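Local coordinates for protein RNA 2'-o-ribose methyltransferase (Thermus thermophilus, PDB 1IPA) that probably methylates the 2'-hydroxyl of a ribose in RNA, using a knotted, SAM-dependent methyltransferase fold, at residues V120-E125 against A223-A228; L134-A139 against S249-L254; L200-N205 against L254-R259. One frame throughout, in Å; residues are numbered along the deposited sequence.

Contact 1. Residues V120-E125 against A223-A228; sequences VAVGLE and AAWLEA
Val-122 at the end of a strand and Trp-225 on a short helix make the closest backbone approach here, yet their CA atoms stay 9.5 Å apart, so side chains, chiefly the indole, bridge the gap. Trp-225 starts from CA toward the strand, and its first torsion of -68° puts CG beside its own backbone N and carries the ring up against two valines. CG2 of Val-122 sits over one face of the indole, 3.7 Å from CE2 of Trp-225. From CG2 of Val-122 to the centroid of the Trp-225 six-membered ring is 4.0 Å, only 24° off the ring normal, which makes a CH-pi contact. Val-120, two residues earlier and on the same side of the strand, brings CG1 obliquely to within 3.7 Å of CH2 of Trp-225. Beta-branched valines suit a strand, and their compact methyls match a flat aromatic surface. The one polar atom of the ring, NE1, is hydrogen-bonded to Glu-176 at the start of helix 176-185. With an alanine at Trp-225, both valines would probably lose their aromatic partner and Glu-176 its N-H donor. The strand is an interior one of the Rossmann-like parallel sheet of this SpoU/TrmH methyltransferase, bonded through its backbone to strands 144-148 and 210-214. Helix 176-185 completes the layer, Val-179 touching both Val-120 and the indole and Leu-180 adding to the tryptophan side.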
ATOM      1  N   VAL A 120      -5.552  -8.581  -7.625  1.00 27.22           N
ATOM      2  CA  VAL A 120      -4.294  -9.282  -7.821  1.00 28.48           C
ATOM      3  C   VAL A 120      -3.404  -8.386  -8.677  1.00 29.09           C
ATOM      4  O   VAL A 120      -3.715  -8.116  -9.837  1.00 28.25           O
ATOM      5  CB  VAL A 120      -4.503 -10.639  -8.538  1.00 29.37           C
ATOM      6  CG1 VAL A 120      -3.173 -11.355  -8.702  1.00 30.40           C
ATOM      7  CG2 VAL A 120      -5.458 -11.510  -7.737  1.00 28.63           C
ATOM      8  N   ALA A 121      -2.309  -7.908  -8.098  1.00 29.80           N
ATOM      9  CA  ALA A 121      -1.392  -7.049  -8.827  1.00 33.16           C
ATOM     10  C   ALA A 121      -0.180  -7.856  -9.273  1.00 35.24           C
ATOM     11  O   ALA A 121       0.492  -8.493  -8.463  1.00 37.40           O
ATOM     12  CB  ALA A 121      -0.968  -5.878  -7.955  1.00 34.47           C
ATOM     13  N   VAL A 122       0.088  -7.821 -10.572  1.00 37.25           N
ATOM     14  CA  VAL A 122       1.200  -8.560 -11.166  1.00 39.80           C
ATOM     15  C   VAL A 122       2.283  -7.627 -11.704  1.00 42.17           C
ATOM     16  O   VAL A 122       1.983  -6.657 -12.404  1.00 42.57           O
ATOM     17  CB  VAL A 122       0.700  -9.442 -12.341  1.00 40.07           C
ATOM     18  CG1 VAL A 122       1.863 -10.204 -12.955  1.00 39.57           C
ATOM     19  CG2 VAL A 122      -0.395 -10.393 -11.855  1.00 37.50           C
ATOM     20  N   GLY A 123       3.538  -7.934 -11.380  1.00 43.73           N
ATOM     21  CA  GLY A 123       4.648  -7.124 -11.848  1.00 44.71           C
ATOM     22  C   GLY A 123       4.760  -5.784 -11.147  1.00 46.16           C
ATOM     23  O   GLY A 123       5.358  -4.842 -11.672  1.00 46.56           O
ATOM     24  N   LEU A 124       4.173  -5.695  -9.958  1.00 46.71           N
ATOM     25  CA  LEU A 124       4.206  -4.464  -9.172  1.00 46.83           C
ATOM     26  C   LEU A 124       5.443  -4.505  -8.279  1.00 46.94           C
ATOM     27  O   LEU A 124       5.455  -5.195  -7.256  1.00 46.44           O
ATOM     28  CB  LEU A 124       2.948  -4.368  -8.316  1.00 46.52           C
ATOM     29  CG  LEU A 124       2.646  -3.016  -7.687  1.00 47.18           C
ATOM     30  CD1 LEU A 124       2.409  -2.005  -8.793  1.00 47.82           C
ATOM     31  CD2 LEU A 124       1.420  -3.123  -6.794  1.00 45.92           C
ATOM     32  N   GLU A 125       6.474  -3.759  -8.670  1.00 47.60           N
ATOM     33  CA  GLU A 125       7.735  -3.729  -7.936  1.00 47.81           C
ATOM     34  C   GLU A 125       8.082  -2.400  -7.279  1.00 46.62           C
ATOM     35  O   GLU A 125       8.905  -2.356  -6.366  1.00 47.14           O
ATOM     36  CB  GLU A 125       8.875  -4.131  -8.874  1.00 49.72           C
ATOM     37  CG  GLU A 125       8.725  -5.525  -9.454  1.00 52.99           C
ATOM     38  CD  GLU A 125       8.952  -5.558 -10.955  1.00 56.63           C
ATOM     39  OE1 GLU A 125       8.816  -6.648 -11.552  1.00 57.29           O
ATOM     40  OE2 GLU A 125       9.260  -4.494 -11.538  1.00 57.58           O
ATOM     41  N   ALA A 223       0.516 -15.106 -20.570  1.00 47.62           N
ATOM     42  CA  ALA A 223      -0.497 -16.056 -21.015  1.00 43.92           C
ATOM     43  C   ALA A 223      -1.064 -16.837 -19.833  1.00 41.63           C
ATOM     44  O   ALA A 223      -2.262 -17.107 -19.776  1.00 39.20           O
ATOM     45  CB  ALA A 223       0.097 -17.017 -22.047  1.00 43.83           C
ATOM     46  N   ALA A 224      -0.195 -17.185 -18.888  1.00 38.35           N
ATOM     47  CA  ALA A 224      -0.602 -17.937 -17.709  1.00 35.47           C
ATOM     48  C   ALA A 224      -1.846 -17.337 -17.062  1.00 35.37           C
ATOM     49  O   ALA A 224      -2.779 -18.063 -16.714  1.00 36.60           O
ATOM     50  CB  ALA A 224       0.537 -17.983 -16.705  1.00 32.90           C
ATOM     51  N   TRP A 225      -1.860 -16.017 -16.902  1.00 34.31           N
ATOM     52  CA  TRP A 225      -3.001 -15.337 -16.290  1.00 34.21           C
ATOM     53  C   TRP A 225      -4.229 -15.298 -17.184  1.00 33.68           C
ATOM     54  O   TRP A 225      -5.351 -15.390 -16.697  1.00 33.28           O
ATOM     55  CB  TRP A 225      -2.631 -13.906 -15.882  1.00 32.37           C
ATOM     56  CG  TRP A 225      -1.644 -13.872 -14.769  1.00 33.25           C
ATOM     57  CD1 TRP A 225      -0.286 -13.812 -14.877  1.00 32.41           C
ATOM     58  CD2 TRP A 225      -1.932 -14.001 -13.371  1.00 33.68           C
ATOM     59  NE1 TRP A 225       0.290 -13.905 -13.637  1.00 33.73           N
ATOM     60  CE2 TRP A 225      -0.695 -14.022 -12.693  1.00 31.45           C
ATOM     61  CE3 TRP A 225      -3.119 -14.108 -12.625  1.00 33.99           C
ATOM     62  CZ2 TRP A 225      -0.603 -14.143 -11.304  1.00 33.21           C
ATOM     63  CZ3 TRP A 225      -3.031 -14.229 -11.245  1.00 34.95           C
ATOM     64  CH2 TRP A 225      -1.776 -14.245 -10.597  1.00 35.59           C
ATOM     65  N   LEU A 226      -4.018 -15.172 -18.489  1.00 34.16           N
ATOM     66  CA  LEU A 226      -5.125 -15.112 -19.434  1.00 35.22           C
ATOM     67  C   LEU A 226      -5.837 -16.449 -19.638  1.00 35.83           C
ATOM     68  O   LEU A 226      -7.040 -16.487 -19.884  1.00 36.75           O
ATOM     69  CB  LEU A 226      -4.636 -14.562 -20.774  1.00 34.23           C
ATOM     70  CG  LEU A 226      -4.047 -13.154 -20.663  1.00 36.62           C
ATOM     71  CD1 LEU A 226      -3.777 -12.581 -22.043  1.00 36.45           C
ATOM     72  CD2 LEU A 226      -5.019 -12.264 -19.912  1.00 36.70           C
ATOM     73  N   GLU A 227      -5.095 -17.541 -19.528  1.00 36.86           N
ATOM     74  CA  GLU A 227      -5.668 -18.866 -19.692  1.00 38.78           C
ATOM     75  C   GLU A 227      -6.403 -19.279 -18.422  1.00 38.15           C
ATOM     76  O   GLU A 227      -7.344 -20.069 -18.467  1.00 36.89           O
ATOM     77  CB  GLU A 227      -4.560 -19.875 -20.012  1.00 43.65           C
ATOM     78  CG  GLU A 227      -3.818 -19.554 -21.306  1.00 50.51           C
ATOM     79  CD  GLU A 227      -2.643 -20.481 -21.575  1.00 55.40           C
ATOM     80  OE1 GLU A 227      -1.694 -20.502 -20.757  1.00 56.72           O
ATOM     81  OE2 GLU A 227      -2.667 -21.187 -22.608  1.00 59.12           O
ATOM     82  N   ALA A 228      -5.984 -18.726 -17.287  1.00 37.29           N
ATOM     83  CA  ALA A 228      -6.613 -19.062 -16.015  1.00 35.86           C
ATOM     84  C   ALA A 228      -7.870 -18.255 -15.715  1.00 35.98           C
ATOM     85  O   ALA A 228      -8.682 -18.657 -14.882  1.00 37.27           O
ATOM     86  CB  ALA A 228      -5.614 -18.893 -14.883  1.00 35.13           C
TER

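Contact 2. Residues L134-A139 against S249-L254; sequences LRSADA and SAALLL
Ser-136 and Ala-251 mark the point where two nearly parallel helices come closest, their CA atoms 5.0 Å apart. The short axes approach to 8.5 Å and cross at -15°, a spacing that small residues permit. From Ser-136 the CB points toward the partner helix and lies 3.9 Å from CB of Ala-251. One atom further, OG of Ser-136 rests 3.7 Å from CB of Ala-251, a packing contact. With chi1 at -73° the hydroxyl lies beside the serine's own backbone N, and its polar partner is the carbonyl O of Ser-247, earlier on the other helix. Serine therefore serves twice: it is small enough for the close approach, and it hydrogen-bonds across to the neighbouring backbone. One turn further along, Leu-254 supplies the larger apolar surface. CD1 of Leu-254 reaches CA of Ala-137 at 3.6 Å and also touches the alanine methyl, the alanine's small size letting the leucine methyl lie against its backbone. Both helices lie on the parallel sheet of the methyltransferase domain: Ala-137 and Leu-254 both pack on Leu-119 of strand 117-122, Ala-137 also meets Val-145 of strand 144-148, and Leu-254 also touches Ile-212 of strand 210-214.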
ATOM      1  N   LEU A 134      -2.643   0.210  -3.101  1.00 24.87           N
ATOM      2  CA  LEU A 134      -3.300  -0.176  -1.843  1.00 21.50           C
ATOM      3  C   LEU A 134      -4.335   0.857  -1.429  1.00 18.79           C
ATOM      4  O   LEU A 134      -5.365   0.528  -0.859  1.00 17.81           O
ATOM      5  CB  LEU A 134      -2.259  -0.351  -0.731  1.00 19.90           C
ATOM      6  CG  LEU A 134      -1.219  -1.448  -1.024  1.00 19.28           C
ATOM      7  CD1 LEU A 134      -0.264  -1.587   0.140  1.00 20.35           C
ATOM      8  CD2 LEU A 134      -1.919  -2.773  -1.268  1.00 16.24           C
ATOM      9  N   ARG A 135      -4.049   2.114  -1.734  1.00 21.19           N
ATOM     10  CA  ARG A 135      -4.946   3.206  -1.413  1.00 23.83           C
ATOM     11  C   ARG A 135      -6.226   3.072  -2.240  1.00 24.91           C
ATOM     12  O   ARG A 135      -7.328   3.242  -1.720  1.00 26.73           O
ATOM     13  CB  ARG A 135      -4.248   4.530  -1.711  1.00 25.43           C
ATOM     14  CG  ARG A 135      -4.993   5.771  -1.276  1.00 25.54           C
ATOM     15  CD  ARG A 135      -4.116   6.972  -1.556  1.00 27.08           C
ATOM     16  NE  ARG A 135      -4.739   8.244  -1.227  1.00 25.58           N
ATOM     17  CZ  ARG A 135      -4.180   9.419  -1.489  1.00 27.78           C
ATOM     18  NH1 ARG A 135      -2.991   9.469  -2.085  1.00 25.03           N
ATOM     19  NH2 ARG A 135      -4.806  10.543  -1.159  1.00 26.36           N
ATOM     20  N   SER A 136      -6.078   2.764  -3.526  1.00 25.33           N
ATOM     21  CA  SER A 136      -7.239   2.590  -4.402  1.00 25.03           C
ATOM     22  C   SER A 136      -8.050   1.364  -3.989  1.00 23.35           C
ATOM     23  O   SER A 136      -9.272   1.399  -3.996  1.00 21.58           O
ATOM     24  CB  SER A 136      -6.807   2.425  -5.862  1.00 24.10           C
ATOM     25  OG  SER A 136      -6.370   3.653  -6.402  1.00 26.52           O
ATOM     26  N   ALA A 137      -7.364   0.283  -3.638  1.00 22.26           N
ATOM     27  CA  ALA A 137      -8.045  -0.935  -3.223  1.00 22.50           C
ATOM     28  C   ALA A 137      -8.799  -0.726  -1.898  1.00 22.93           C
ATOM     29  O   ALA A 137      -9.887  -1.272  -1.688  1.00 23.18           O
ATOM     30  CB  ALA A 137      -7.046  -2.056  -3.086  1.00 20.98           C
ATOM     31  N   ASP A 138      -8.226   0.072  -1.011  1.00 22.97           N
ATOM     32  CA  ASP A 138      -8.857   0.343   0.276  1.00 25.20           C
ATOM     33  C   ASP A 138     -10.121   1.187   0.095  1.00 23.96           C
ATOM     34  O   ASP A 138     -11.160   0.910   0.696  1.00 22.50           O
ATOM     35  CB  ASP A 138      -7.883   1.084   1.195  1.00 25.86           C
ATOM     36  CG  ASP A 138      -8.572   1.691   2.405  1.00 29.23           C
ATOM     37  OD1 ASP A 138      -8.747   0.986   3.422  1.00 30.45           O
ATOM     38  OD2 ASP A 138      -8.954   2.880   2.331  1.00 27.95           O
ATOM     39  N   ALA A 139     -10.017   2.217  -0.738  1.00 23.55           N
ATOM     40  CA  ALA A 139     -11.134   3.112  -0.993  1.00 24.43           C
ATOM     41  C   ALA A 139     -12.318   2.374  -1.612  1.00 25.84           C
ATOM     42  O   ALA A 139     -13.471   2.619  -1.253  1.00 24.99           O
ATOM     43  CB  ALA A 139     -10.689   4.244  -1.903  1.00 23.67           C
ATOM     44  N   SER A 249      -5.923   2.190 -12.727  1.00 20.35           N
ATOM     45  CA  SER A 249      -6.646   1.043 -13.292  1.00 23.07           C
ATOM     46  C   SER A 249      -7.328   0.217 -12.190  1.00 22.67           C
ATOM     47  O   SER A 249      -8.463  -0.247 -12.358  1.00 22.03           O
ATOM     48  CB  SER A 249      -5.704   0.121 -14.084  1.00 22.21           C
ATOM     49  OG  SER A 249      -5.325   0.695 -15.313  1.00 20.87           O
ATOM     50  N   ALA A 250      -6.627   0.045 -11.072  1.00 20.47           N
ATOM     51  CA  ALA A 250      -7.153  -0.726  -9.959  1.00 20.06           C
ATOM     52  C   ALA A 250      -8.381  -0.049  -9.381  1.00 20.20           C
ATOM     53  O   ALA A 250      -9.313  -0.723  -8.967  1.00 19.66           O
ATOM     54  CB  ALA A 250      -6.086  -0.904  -8.884  1.00 20.90           C
ATOM     55  N   ALA A 251      -8.387   1.285  -9.362  1.00 20.82           N
ATOM     56  CA  ALA A 251      -9.539   2.014  -8.839  1.00 19.62           C
ATOM     57  C   ALA A 251     -10.740   1.825  -9.763  1.00 20.99           C
ATOM     58  O   ALA A 251     -11.854   1.547  -9.305  1.00 21.05           O
ATOM     59  CB  ALA A 251      -9.224   3.483  -8.707  1.00 20.67           C
ATOM     60  N   LEU A 252     -10.503   1.975 -11.063  1.00 19.37           N
ATOM     61  CA  LEU A 252     -11.562   1.827 -12.050  1.00 19.73           C
ATOM     62  C   LEU A 252     -12.258   0.472 -11.933  1.00 18.34           C
ATOM     63  O   LEU A 252     -13.464   0.402 -11.753  1.00 19.58           O
ATOM     64  CB  LEU A 252     -10.988   1.999 -13.461  1.00 18.13           C
ATOM     65  CG  LEU A 252     -10.527   3.426 -13.779  1.00 20.23           C
ATOM     66  CD1 LEU A 252      -9.773   3.470 -15.106  1.00 20.33           C
ATOM     67  CD2 LEU A 252     -11.748   4.338 -13.821  1.00 17.25           C
ATOM     68  N   LEU A 253     -11.484  -0.600 -12.034  1.00 17.82           N
ATOM     69  CA  LEU A 253     -12.016  -1.953 -11.941  1.00 19.03           C
ATOM     70  C   LEU A 253     -12.709  -2.211 -10.606  1.00 19.78           C
ATOM     71  O   LEU A 253     -13.797  -2.768 -10.567  1.00 21.72           O
ATOM     72  CB  LEU A 253     -10.882  -2.962 -12.125  1.00 18.92           C
ATOM     73  CG  LEU A 253     -10.107  -2.798 -13.432  1.00 16.68           C
ATOM     74  CD1 LEU A 253      -8.754  -3.454 -13.305  1.00 15.83           C
ATOM     75  CD2 LEU A 253     -10.914  -3.381 -14.586  1.00 14.35           C
ATOM     76  N   LEU A 254     -12.081  -1.791  -9.514  1.00 21.41           N
ATOM     77  CA  LEU A 254     -12.648  -2.012  -8.192  1.00 20.88           C
ATOM     78  C   LEU A 254     -13.897  -1.172  -7.906  1.00 22.05           C
ATOM     79  O   LEU A 254     -14.820  -1.648  -7.228  1.00 22.11           O
ATOM     80  CB  LEU A 254     -11.572  -1.799  -7.121  1.00 18.50           C
ATOM     81  CG  LEU A 254     -10.380  -2.758  -7.276  1.00 18.37           C
ATOM     82  CD1 LEU A 254      -9.385  -2.548  -6.152  1.00 18.02           C
ATOM     83  CD2 LEU A 254     -10.874  -4.198  -7.281  1.00 17.24           C
TER

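Contact 3. Residues L200-N205 against L254-R259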
ATOM      1  N   LEU A 200     -15.415  -5.015 -22.694  1.00 29.73           N
ATOM      2  CA  LEU A 200     -15.083  -3.847 -21.903  1.00 29.25           C
ATOM      3  C   LEU A 200     -15.258  -4.290 -20.459  1.00 30.59           C
ATOM      4  O   LEU A 200     -16.065  -5.189 -20.179  1.00 30.62           O
ATOM      5  CB  LEU A 200     -16.041  -2.703 -22.229  1.00 29.41           C
ATOM      6  CG  LEU A 200     -15.752  -1.919 -23.511  1.00 26.92           C
ATOM      7  CD1 LEU A 200     -16.865  -0.921 -23.774  1.00 25.97           C
ATOM      8  CD2 LEU A 200     -14.419  -1.201 -23.360  1.00 24.81           C
ATOM      9  N   TYR A 201     -14.514  -3.673 -19.545  1.00 29.26           N
ATOM     10  CA  TYR A 201     -14.593  -4.060 -18.146  1.00 27.89           C
ATOM     11  C   TYR A 201     -15.983  -3.906 -17.534  1.00 28.38           C
ATOM     12  O   TYR A 201     -16.329  -4.637 -16.608  1.00 28.91           O
ATOM     13  CB  TYR A 201     -13.527  -3.312 -17.322  1.00 24.96           C
ATOM     14  CG  TYR A 201     -13.804  -1.859 -17.006  1.00 24.23           C
ATOM     15  CD1 TYR A 201     -14.238  -1.480 -15.739  1.00 24.10           C
ATOM     16  CD2 TYR A 201     -13.596  -0.857 -17.957  1.00 24.19           C
ATOM     17  CE1 TYR A 201     -14.453  -0.140 -15.415  1.00 23.00           C
ATOM     18  CE2 TYR A 201     -13.814   0.491 -17.647  1.00 23.23           C
ATOM     19  CZ  TYR A 201     -14.239   0.836 -16.371  1.00 24.26           C
ATOM     20  OH  TYR A 201     -14.439   2.148 -16.037  1.00 23.97           O
ATOM     21  N   TRP A 202     -16.786  -2.983 -18.056  1.00 28.42           N
ATOM     22  CA  TRP A 202     -18.145  -2.771 -17.538  1.00 30.18           C
ATOM     23  C   TRP A 202     -19.059  -3.953 -17.788  1.00 30.45           C
ATOM     24  O   TRP A 202     -20.079  -4.089 -17.130  1.00 32.14           O
ATOM     25  CB  TRP A 202     -18.815  -1.571 -18.198  1.00 26.83           C
ATOM     26  CG  TRP A 202     -18.178  -0.278 -17.927  1.00 29.02           C
ATOM     27  CD1 TRP A 202     -18.079   0.354 -16.723  1.00 27.20           C
ATOM     28  CD2 TRP A 202     -17.556   0.576 -18.887  1.00 27.49           C
ATOM     29  NE1 TRP A 202     -17.437   1.553 -16.878  1.00 28.81           N
ATOM     30  CE2 TRP A 202     -17.101   1.714 -18.196  1.00 28.45           C
ATOM     31  CE3 TRP A 202     -17.343   0.489 -20.266  1.00 28.51           C
ATOM     32  CZ2 TRP A 202     -16.439   2.765 -18.838  1.00 29.89           C
ATOM     33  CZ3 TRP A 202     -16.686   1.534 -20.906  1.00 31.78           C
ATOM     34  CH2 TRP A 202     -16.241   2.659 -20.186  1.00 29.14           C
ATOM     35  N   GLU A 203     -18.701  -4.786 -18.756  1.00 32.39           N
ATOM     36  CA  GLU A 203     -19.522  -5.936 -19.124  1.00 34.37           C
ATOM     37  C   GLU A 203     -19.266  -7.188 -18.308  1.00 34.64           C
ATOM     38  O   GLU A 203     -20.070  -8.127 -18.334  1.00 34.85           O
ATOM     39  CB  GLU A 203     -19.332  -6.245 -20.607  1.00 36.92           C
ATOM     40  CG  GLU A 203     -19.565  -5.037 -21.485  1.00 41.76           C
ATOM     41  CD  GLU A 203     -19.448  -5.357 -22.948  1.00 46.05           C
ATOM     42  OE1 GLU A 203     -20.305  -6.120 -23.444  1.00 48.97           O
ATOM     43  OE2 GLU A 203     -18.503  -4.849 -23.597  1.00 46.86           O
ATOM     44  N   ALA A 204     -18.149  -7.215 -17.591  1.00 32.88           N
ATOM     45  CA  ALA A 204     -17.840  -8.369 -16.764  1.00 32.37           C
ATOM     46  C   ALA A 204     -18.775  -8.361 -15.564  1.00 32.91           C
ATOM     47  O   ALA A 204     -19.305  -7.321 -15.195  1.00 33.31           O
ATOM     48  CB  ALA A 204     -16.405  -8.312 -16.300  1.00 32.08           C
ATOM     49  N   ASN A 205     -18.975  -9.532 -14.972  1.00 34.40           N
ATOM     50  CA  ASN A 205     -19.831  -9.708 -13.802  1.00 35.93           C
ATOM     51  C   ASN A 205     -18.932  -9.732 -12.576  1.00 36.48           C
ATOM     52  O   ASN A 205     -18.298 -10.753 -12.287  1.00 37.59           O
ATOM     53  CB  ASN A 205     -20.591 -11.037 -13.911  1.00 37.36           C
ATOM     54  CG  ASN A 205     -21.346 -11.396 -12.642  1.00 38.11           C
ATOM     55  OD1 ASN A 205     -21.953 -12.460 -12.559  1.00 41.28           O
ATOM     56  ND2 ASN A 205     -21.318 -10.515 -11.656  1.00 38.98           N
ATOM     57  N   LEU A 254     -12.081  -1.791  -9.514  1.00 21.41           N
ATOM     58  CA  LEU A 254     -12.648  -2.012  -8.192  1.00 20.88           C
ATOM     59  C   LEU A 254     -13.897  -1.172  -7.906  1.00 22.05           C
ATOM     60  O   LEU A 254     -14.820  -1.648  -7.228  1.00 22.11           O
ATOM     61  CB  LEU A 254     -11.572  -1.799  -7.121  1.00 18.50           C
ATOM     62  CG  LEU A 254     -10.380  -2.758  -7.276  1.00 18.37           C
ATOM     63  CD1 LEU A 254      -9.385  -2.548  -6.152  1.00 18.02           C
ATOM     64  CD2 LEU A 254     -10.874  -4.198  -7.281  1.00 17.24           C
ATOM     65  N   TYR A 255     -13.945   0.060  -8.415  1.00 21.34           N
ATOM     66  CA  TYR A 255     -15.131   0.883  -8.209  1.00 21.28           C
ATOM     67  C   TYR A 255     -16.299   0.375  -9.036  1.00 20.38           C
ATOM     68  O   TYR A 255     -17.442   0.546  -8.654  1.00 21.81           O
ATOM     69  CB  TYR A 255     -14.863   2.357  -8.528  1.00 20.65           C
ATOM     70  CG  TYR A 255     -14.459   3.120  -7.291  1.00 19.37           C
ATOM     71  CD1 TYR A 255     -13.136   3.101  -6.835  1.00 19.21           C
ATOM     72  CD2 TYR A 255     -15.411   3.787  -6.523  1.00 17.69           C
ATOM     73  CE1 TYR A 255     -12.776   3.721  -5.645  1.00 17.05           C
ATOM     74  CE2 TYR A 255     -15.059   4.413  -5.331  1.00 17.94           C
ATOM     75  CZ  TYR A 255     -13.744   4.373  -4.899  1.00 17.76           C
ATOM     76  OH  TYR A 255     -13.393   4.985  -3.721  1.00 18.75           O
ATOM     77  N   GLU A 256     -16.007  -0.248 -10.171  1.00 23.16           N
ATOM     78  CA  GLU A 256     -17.050  -0.812 -11.020  1.00 22.18           C
ATOM     79  C   GLU A 256     -17.631  -2.034 -10.310  1.00 22.23           C
ATOM     80  O   GLU A 256     -18.800  -2.373 -10.487  1.00 22.67           O
ATOM     81  CB  GLU A 256     -16.479  -1.231 -12.382  1.00 20.58           C
ATOM     82  CG  GLU A 256     -17.386  -2.208 -13.174  1.00 24.36           C
ATOM     83  CD  GLU A 256     -18.773  -1.636 -13.522  1.00 26.77           C
ATOM     84  OE1 GLU A 256     -19.633  -2.416 -13.992  1.00 28.57           O
ATOM     85  OE2 GLU A 256     -19.003  -0.420 -13.336  1.00 24.15           O
ATOM     86  N   ALA A 257     -16.801  -2.705  -9.518  1.00 23.41           N
ATOM     87  CA  ALA A 257     -17.254  -3.875  -8.767  1.00 25.93           C
ATOM     88  C   ALA A 257     -18.186  -3.363  -7.677  1.00 27.48           C
ATOM     89  O   ALA A 257     -19.235  -3.936  -7.423  1.00 29.54           O
ATOM     90  CB  ALA A 257     -16.077  -4.595  -8.154  1.00 24.38           C
ATOM     91  N   LEU A 258     -17.791  -2.259  -7.052  1.00 28.80           N
ATOM     92  CA  LEU A 258     -18.579  -1.632  -6.005  1.00 29.59           C
ATOM     93  C   LEU A 258     -19.888  -1.102  -6.577  1.00 31.90           C
ATOM     94  O   LEU A 258     -20.912  -1.093  -5.894  1.00 32.80           O
ATOM     95  CB  LEU A 258     -17.787  -0.481  -5.369  1.00 28.39           C
ATOM     96  CG  LEU A 258     -18.520   0.377  -4.331  1.00 30.86           C
ATOM     97  CD1 LEU A 258     -18.763  -0.450  -3.071  1.00 30.24           C
ATOM     98  CD2 LEU A 258     -17.699   1.627  -4.003  1.00 28.87           C
ATOM     99  N   ARG A 259     -19.860  -0.658  -7.831  1.00 32.68           N
ATOM    100  CA  ARG A 259     -21.066  -0.126  -8.458  1.00 33.36           C
ATOM    101  C   ARG A 259     -22.078  -1.243  -8.718  1.00 34.80           C
ATOM    102  O   ARG A 259     -23.282  -1.047  -8.561  1.00 34.43           O
ATOM    103  CB  ARG A 259     -20.730   0.581  -9.778  1.00 30.81           C
ATOM    104  CG  ARG A 259     -21.933   1.280 -10.437  1.00 31.11           C
ATOM    105  CD  ARG A 259     -21.646   1.691 -11.868  1.00 29.87           C
ATOM    106  NE  ARG A 259     -21.539   0.526 -12.738  1.00 31.55           N
ATOM    107  CZ  ARG A 259     -22.580  -0.156 -13.202  1.00 31.46           C
ATOM    108  NH1 ARG A 259     -23.811   0.217 -12.888  1.00 34.28           N
ATOM    109  NH2 ARG A 259     -22.392  -1.220 -13.963  1.00 30.85           N
TER
HETATM  110  O   HOH W   1     -17.666   1.890 -13.974  1.00 29.50           O
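Glu-256 fills the space between Tyr-201 and Trp-202, presenting its aliphatic part to the first and its carboxylate to the second. Its CG is anti to the backbone N (chi1 163°), and a bend at chi2 of 61° then turns the carboxylate toward the loop. The glutamate CB meets CE1 at the edge of the tyrosine ring, 3.8 Å away. On the tryptophan side OE2 lies in the indole plane, 3.6 Å from CD1, with the ring and carboxylate planes almost perpendicular. Tyr-201 has its CG between backbone N and carbonyl carbon (chi1 76°), which brings its ring to the helix although its CB points neither toward nor away from it. The two aromatic rings also lie against each other, CE2 of Tyr-201 standing over one face of the indole. A water joins the two segments: it donates to OE2 of Glu-256 at 2.7 Å and accepts a weak bond from NE1 of Trp-202. Arg-259, one turn along the helix, forms a side-on salt bridge with the carboxylate. NE of Arg-259 holds OE2 of Glu-256 at 2.8 Å in a nearly straight bond of 175°, while its NH2 meets the syn lone pair of OE1. Gln-260 adds a further bond to OE1 and also takes O of Ala-204, fastening the loop after strand 190-193 to helix 246-261. With the arginine, amide and water gathered on it, the largely buried carboxylate is probably kept ionised and fixed in rotation, so the aliphatic part packs at the tyrosine edge while the carboxylate meets the indole edge.

How the contacts relate
After an N-terminal part with its own mixed sheet, the chain enters strand 117-122 and its following turn, the early side of contact 1, then helix 127-140, which opens contact 2. The loop 200-205 after strand 190-193 opens contact 3. Contact 1 closes first, at helix 223-228, and helix 246-261 then closes contact 2 and contact 3. Every pair therefore crosses. Contacts 2 and 3 share Leu-254 and touch through Leu-253 on Tyr-201 and Ala-139 on Tyr-255, forming a continuous run along one helix. Contact 1 stands apart, its centre about 17 Å from that of contact 2. Together they tie the parallel sheet to helices 127-140, 223-228 and 246-261 and to the loop.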